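Local coordinates for putative exodeoxyribonuclease (Neisseria meningitidis, PDB 4B5I), which probably acts in DNA repair as a metal-dependent endonuclease that cuts the DNA backbone at abasic sites, and probably also degrades DNA as a 3'-5' exonuclease, at residues A[34-39]-A[107-112]. Numbering follows the deposited sequence.
Sequences VQELKA and SLYLPS. With MN (manganese (II) ion), chain E; nucleotides of chain D; nucleotides of chain B; nucleotides of chain C.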
ATOM      1  N   VAL A  34      -4.342  -4.795  -2.403  1.00 42.92           N
ATOM      2  CA  VAL A  34      -4.982  -3.673  -3.081  1.00 33.50           C
ATOM      3  C   VAL A  34      -5.552  -2.661  -2.092  1.00 33.63           C
ATOM      4  O   VAL A  34      -6.019  -3.025  -1.012  1.00 34.46           O
ATOM      5  CB  VAL A  34      -6.108  -4.135  -4.032  1.00 37.73           C
ATOM      6  CG1 VAL A  34      -5.584  -5.173  -5.014  1.00 35.38           C
ATOM      7  CG2 VAL A  34      -7.285  -4.686  -3.242  1.00 37.77           C
ATOM      8  N   GLN A  35      -5.500  -1.387  -2.468  1.00 35.71           N
ATOM      9  CA  GLN A  35      -6.106  -0.326  -1.672  1.00 40.27           C
ATOM     10  C   GLN A  35      -7.126   0.445  -2.505  1.00 40.57           C
ATOM     11  O   GLN A  35      -7.065   0.440  -3.734  1.00 34.28           O
ATOM     12  CB  GLN A  35      -5.041   0.621  -1.116  1.00 35.75           C
ATOM     13  CG  GLN A  35      -4.017  -0.057  -0.221  1.00 42.42           C
ATOM     14  CD  GLN A  35      -3.012  -0.884  -1.003  1.00 35.82           C
ATOM     15  OE1 GLN A  35      -2.602  -1.962  -0.571  1.00 35.24           O
ATOM     16  NE2 GLN A  35      -2.606  -0.378  -2.161  1.00 26.31           N
ATOM     17  N   GLU A  36      -8.060   1.102  -1.825  1.00 44.64           N
ATOM     18  CA  GLU A  36      -9.152   1.817  -2.480  1.00 46.25           C
ATOM     19  C   GLU A  36     -10.023   0.891  -3.321  1.00 48.80           C
ATOM     20  O   GLU A  36     -10.084   1.016  -4.544  1.00 42.16           O
ATOM     21  CB  GLU A  36      -8.628   2.975  -3.336  1.00 51.34           C
ATOM     22  CG  GLU A  36      -8.087   4.143  -2.533  1.00 62.90           C
ATOM     23  CD  GLU A  36      -7.824   5.363  -3.391  1.00 68.85           C
ATOM     24  OE1 GLU A  36      -8.252   5.368  -4.563  1.00 76.55           O
ATOM     25  OE2 GLU A  36      -7.192   6.317  -2.892  1.00 69.13           O
ATOM     26  N   LEU A  37     -10.695  -0.043  -2.656  1.00 54.40           N
ATOM     27  CA  LEU A  37     -11.658  -0.903  -3.324  1.00 51.09           C
ATOM     28  C   LEU A  37     -12.771  -0.058  -3.917  1.00 44.93           C
ATOM     29  O   LEU A  37     -13.298  -0.371  -4.984  1.00 38.10           O
ATOM     30  CB  LEU A  37     -12.255  -1.907  -2.340  1.00 47.52           C
ATOM     31  CG  LEU A  37     -11.336  -3.018  -1.839  1.00 38.79           C
ATOM     32  CD1 LEU A  37     -12.053  -3.875  -0.803  1.00 24.15           C
ATOM     33  CD2 LEU A  37     -10.855  -3.863  -3.007  1.00 28.82           C
ATOM     34  N   LYS A  38     -13.114   1.020  -3.217  1.00 48.56           N
ATOM     35  CA  LYS A  38     -14.241   1.866  -3.591  1.00 61.12           C
ATOM     36  C   LYS A  38     -15.488   1.027  -3.821  1.00 61.79           C
ATOM     37  O   LYS A  38     -16.177   1.181  -4.829  1.00 59.35           O
ATOM     38  CB  LYS A  38     -13.917   2.703  -4.831  1.00 67.49           C
ATOM     39  CG  LYS A  38     -12.981   3.868  -4.559  1.00 69.37           C
ATOM     40  CD  LYS A  38     -12.963   4.841  -5.724  1.00 69.54           C
ATOM     41  CE  LYS A  38     -12.203   6.110  -5.371  1.00 62.53           C
ATOM     42  NZ  LYS A  38     -12.278   7.120  -6.464  1.00 58.58           N
ATOM     43  N   ALA A  39     -15.766   0.137  -2.874  1.00 58.94           N
ATOM     44  CA  ALA A  39     -16.916  -0.754  -2.960  1.00 54.83           C
ATOM     45  C   ALA A  39     -17.096  -1.522  -1.658  1.00 59.79           C
ATOM     46  O   ALA A  39     -16.174  -1.618  -0.849  1.00 64.48           O
ATOM     47  CB  ALA A  39     -16.753  -1.718  -4.125  1.00 48.47           C
ATOM     48  N   SER A 107      -2.386  -5.174   3.928  1.00 48.37           N
ATOM     49  CA  SER A 107      -2.825  -4.187   2.957  1.00 40.54           C
ATOM     50  C   SER A 107      -3.269  -2.953   3.728  1.00 44.88           C
ATOM     51  O   SER A 107      -4.209  -3.011   4.530  1.00 41.51           O
ATOM     52  CB  SER A 107      -3.976  -4.726   2.109  1.00 33.90           C
ATOM     53  OG  SER A 107      -4.390  -3.766   1.154  1.00 36.12           O
ATOM     54  N   LEU A 108      -2.574  -1.844   3.490  1.00 48.47           N
ATOM     55  CA  LEU A 108      -2.797  -0.617   4.245  1.00 42.77           C
ATOM     56  C   LEU A 108      -3.124   0.564   3.339  1.00 40.51           C
ATOM     57  O   LEU A 108      -2.421   0.824   2.365  1.00 37.18           O
ATOM     58  CB  LEU A 108      -1.559  -0.288   5.080  1.00 41.68           C
ATOM     59  CG  LEU A 108      -1.530   1.089   5.743  1.00 48.63           C
ATOM     60  CD1 LEU A 108      -2.603   1.188   6.816  1.00 51.12           C
ATOM     61  CD2 LEU A 108      -0.153   1.368   6.326  1.00 52.46           C
ATOM     62  N   TYR A 109      -4.195   1.277   3.667  1.00 38.81           N
ATOM     63  CA  TYR A 109      -4.534   2.505   2.961  1.00 37.51           C
ATOM     64  C   TYR A 109      -4.566   3.676   3.937  1.00 43.51           C
ATOM     65  O   TYR A 109      -5.555   3.890   4.638  1.00 42.58           O
ATOM     66  CB  TYR A 109      -5.873   2.371   2.231  1.00 43.60           C
ATOM     67  CG  TYR A 109      -6.307   3.639   1.533  1.00 50.80           C
ATOM     68  CD1 TYR A 109      -5.462   4.286   0.643  1.00 52.98           C
ATOM     69  CD2 TYR A 109      -7.562   4.185   1.760  1.00 54.50           C
ATOM     70  CE1 TYR A 109      -5.852   5.446   0.002  1.00 55.46           C
ATOM     71  CE2 TYR A 109      -7.962   5.346   1.123  1.00 59.05           C
ATOM     72  CZ  TYR A 109      -7.102   5.971   0.245  1.00 58.42           C
ATOM     73  OH  TYR A 109      -7.493   7.127  -0.390  1.00 60.12           O
ATOM     74  N   LEU A 110      -3.469   4.424   3.980  1.00 47.82           N
ATOM     75  CA  LEU A 110      -3.338   5.547   4.898  1.00 47.85           C
ATOM     76  C   LEU A 110      -4.110   6.753   4.372  1.00 46.06           C
ATOM     77  O   LEU A 110      -4.032   7.074   3.187  1.00 45.39           O
ATOM     78  CB  LEU A 110      -1.860   5.890   5.088  1.00 47.24           C
ATOM     79  CG  LEU A 110      -1.438   6.542   6.405  1.00 49.48           C
ATOM     80  CD1 LEU A 110       0.041   6.291   6.671  1.00 48.64           C
ATOM     81  CD2 LEU A 110      -1.747   8.031   6.404  1.00 54.54           C
ATOM     82  N   PRO A 111      -4.871   7.419   5.255  1.00 42.69           N
ATOM     83  CA  PRO A 111      -5.708   8.570   4.899  1.00 42.02           C
ATOM     84  C   PRO A 111      -4.955   9.666   4.149  1.00 50.09           C
ATOM     85  O   PRO A 111      -3.799   9.954   4.458  1.00 54.52           O
ATOM     86  CB  PRO A 111      -6.176   9.090   6.260  1.00 37.17           C
ATOM     87  CG  PRO A 111      -6.193   7.880   7.124  1.00 34.80           C
ATOM     88  CD  PRO A 111      -5.024   7.047   6.673  1.00 44.00           C
ATOM     89  N   SER A 112      -5.621  10.268   3.166  1.00 53.82           N
ATOM     90  CA  SER A 112      -5.060  11.385   2.417  1.00 58.37           C
ATOM     91  C   SER A 112      -5.661  12.698   2.905  1.00 77.87           C
ATOM     92  O   SER A 112      -6.872  12.903   2.823  1.00 91.51           O
ATOM     93  CB  SER A 112      -5.331  11.214   0.923  1.00 57.15           C
ATOM     94  OG  SER A 112      -4.872  12.337   0.192  1.00 63.09           O
TER
HETATM   95 MN    MN E1257      -6.800   7.501  -5.079  1.00 66.62          MN
ATOM     96  O5' 3DR D   1      -4.064  10.426  -2.622  1.00 44.39           O
ATOM     97  P   3DR D   1      -4.065   8.829  -2.669  1.00 62.73           P
ATOM     98  OP1 3DR D   1      -4.727   8.414  -3.926  1.00 62.60           O
ATOM     99  OP2 3DR D   1      -2.660   8.383  -2.752  1.00 70.85           O
ATOM    100  OP3 3DR D   1      -4.902   8.362  -1.542  1.00 54.41           O
ATOM    101  C2' 3DR D   1      -0.473  12.722  -3.018  1.00 51.45           C
ATOM    102  C5' 3DR D   1      -3.171  11.151  -3.451  1.00 45.24           C
ATOM    103  C4' 3DR D   1      -2.814  12.475  -2.804  1.00 53.76           C
ATOM    104  O4' 3DR D   1      -2.224  12.233  -1.502  1.00 53.07           O
ATOM    105  C1' 3DR D   1      -0.826  12.439  -1.561  1.00 49.01           C
ATOM    106  C3' 3DR D   1      -1.780  13.297  -3.552  1.00 53.10           C
ATOM    107  O3' 3DR D   1      -1.928  14.664  -3.207  1.00 46.11           O
TER
ATOM    108  P    DC B   5     -10.763  11.266   0.973  1.00103.05           P
ATOM    109  OP1  DC B   5     -10.588  10.389   2.151  1.00105.88           O
ATOM    110  OP2  DC B   5     -10.732  12.736   1.141  1.00107.80           O
ATOM    111  O5'  DC B   5      -9.670  10.869  -0.122  1.00114.02           O
ATOM    112  C5'  DC B   5      -9.752   9.589  -0.736  1.00110.05           C
ATOM    113  C4'  DC B   5      -9.271   9.646  -2.175  1.00104.17           C
ATOM    114  O4'  DC B   5     -10.058  10.612  -2.918  1.00105.52           O
ATOM    115  C3'  DC B   5      -7.811  10.056  -2.345  1.00 93.95           C
ATOM    116  O3'  DC B   5      -7.122   9.034  -3.043  1.00 81.77           O
ATOM    117  C2'  DC B   5      -7.863  11.350  -3.156  1.00 99.78           C
ATOM    118  C1'  DC B   5      -9.211  11.234  -3.859  1.00102.10           C
ATOM    119  N1   DC B   5      -9.799  12.545  -4.252  1.00 99.83           N
ATOM    120  C2   DC B   5      -9.795  12.922  -5.600  1.00 98.65           C
ATOM    121  O2   DC B   5      -9.301  12.156  -6.439  1.00 95.92           O
ATOM    122  N3   DC B   5     -10.333  14.118  -5.949  1.00 94.31           N
ATOM    123  C4   DC B   5     -10.854  14.914  -5.015  1.00 89.19           C
ATOM    124  N4   DC B   5     -11.371  16.080  -5.410  1.00 78.26           N
ATOM    125  C5   DC B   5     -10.868  14.548  -3.636  1.00 89.34           C
ATOM    126  C6   DC B   5     -10.335  13.366  -3.304  1.00 95.98           C
TER
ATOM    127  P    DG C  10     -15.415   2.588  -9.840  1.00 76.13           P
ATOM    128  OP1  DG C  10     -14.828   1.327  -9.330  1.00 71.59           O
ATOM    129  OP2  DG C  10     -15.856   2.700 -11.247  1.00 88.28           O
ATOM    130  O5'  DG C  10     -16.676   2.975  -8.939  1.00 96.42           O
ATOM    131  C5'  DG C  10     -16.487   3.282  -7.565  1.00 95.14           C
ATOM    132  C4'  DG C  10     -17.661   4.092  -7.040  1.00 94.47           C
ATOM    133  O4'  DG C  10     -17.637   5.436  -7.591  1.00 95.84           O
ATOM    134  C3'  DG C  10     -19.042   3.532  -7.375  1.00 97.41           C
ATOM    135  O3'  DG C  10     -19.891   3.682  -6.248  1.00101.93           O
ATOM    136  C2'  DG C  10     -19.500   4.429  -8.519  1.00 97.56           C
ATOM    137  C1'  DG C  10     -18.945   5.755  -8.021  1.00101.49           C
ATOM    138  N9   DG C  10     -18.893   6.809  -9.030  1.00106.40           N
ATOM    139  C8   DG C  10     -18.674   6.668 -10.380  1.00108.00           C
ATOM    140  N7   DG C  10     -18.686   7.801 -11.027  1.00111.30           N
ATOM    141  C5   DG C  10     -18.930   8.754 -10.044  1.00111.71           C
ATOM    142  C6   DG C  10     -19.055  10.160 -10.143  1.00111.50           C
ATOM    143  O6   DG C  10     -18.970  10.870 -11.156  1.00110.35           O
ATOM    144  N1   DG C  10     -19.302  10.745  -8.902  1.00111.58           N
ATOM    145  C2   DG C  10     -19.416  10.057  -7.717  1.00109.46           C
ATOM    146  N2   DG C  10     -19.657  10.792  -6.620  1.00108.49           N
ATOM    147  N3   DG C  10     -19.303   8.740  -7.611  1.00106.48           N
ATOM    148  C4   DG C  10     -19.060   8.156  -8.811  1.00108.64           C
TER
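Val34 and Gln35 run in the same sense as Ser107 and Tyr109, with alpha carbons 6.4 Å apart for Val34 and Ser107, 5.7 Å for Gln35 and Tyr109. These strand ends belong to different sheets, so not a backbone ladder but side chains, meeting each other or the opposite backbone, join them. Ser107 OG gives a weak hydrogen bond to Val34 O (2.8 Å), and its proton may instead serve Ala70 O. One residue on, Gln35 CB rests against Tyr109 CB (3.9 Å).

Beyond the strands, Glu36 reaches across Tyr109. Its CG, anti to its carbonyl carbon (chi1 -71°), sits over one ring face (CH-pi, 3.8 Å from the centroid); the extended chain carries OE2 to 2.6 Å from Tyr109 OH. The carboxylate stands 82° to the ring. Both its oxygens bind manganese, OE2 at 2.5 Å, while Tyr109 OH can hydrogen-bond to OP3 of 3DR1 of chain D (3.1 Å). The metal takes OP1 of that phosphate and O3' of DC5 of chain B, consistent with a backbone already incised. The example illustrates how the DNase I-like fold builds its catalytic site where facing sheets end: a metal-binding glutamate beside the predicted active-site tyrosine.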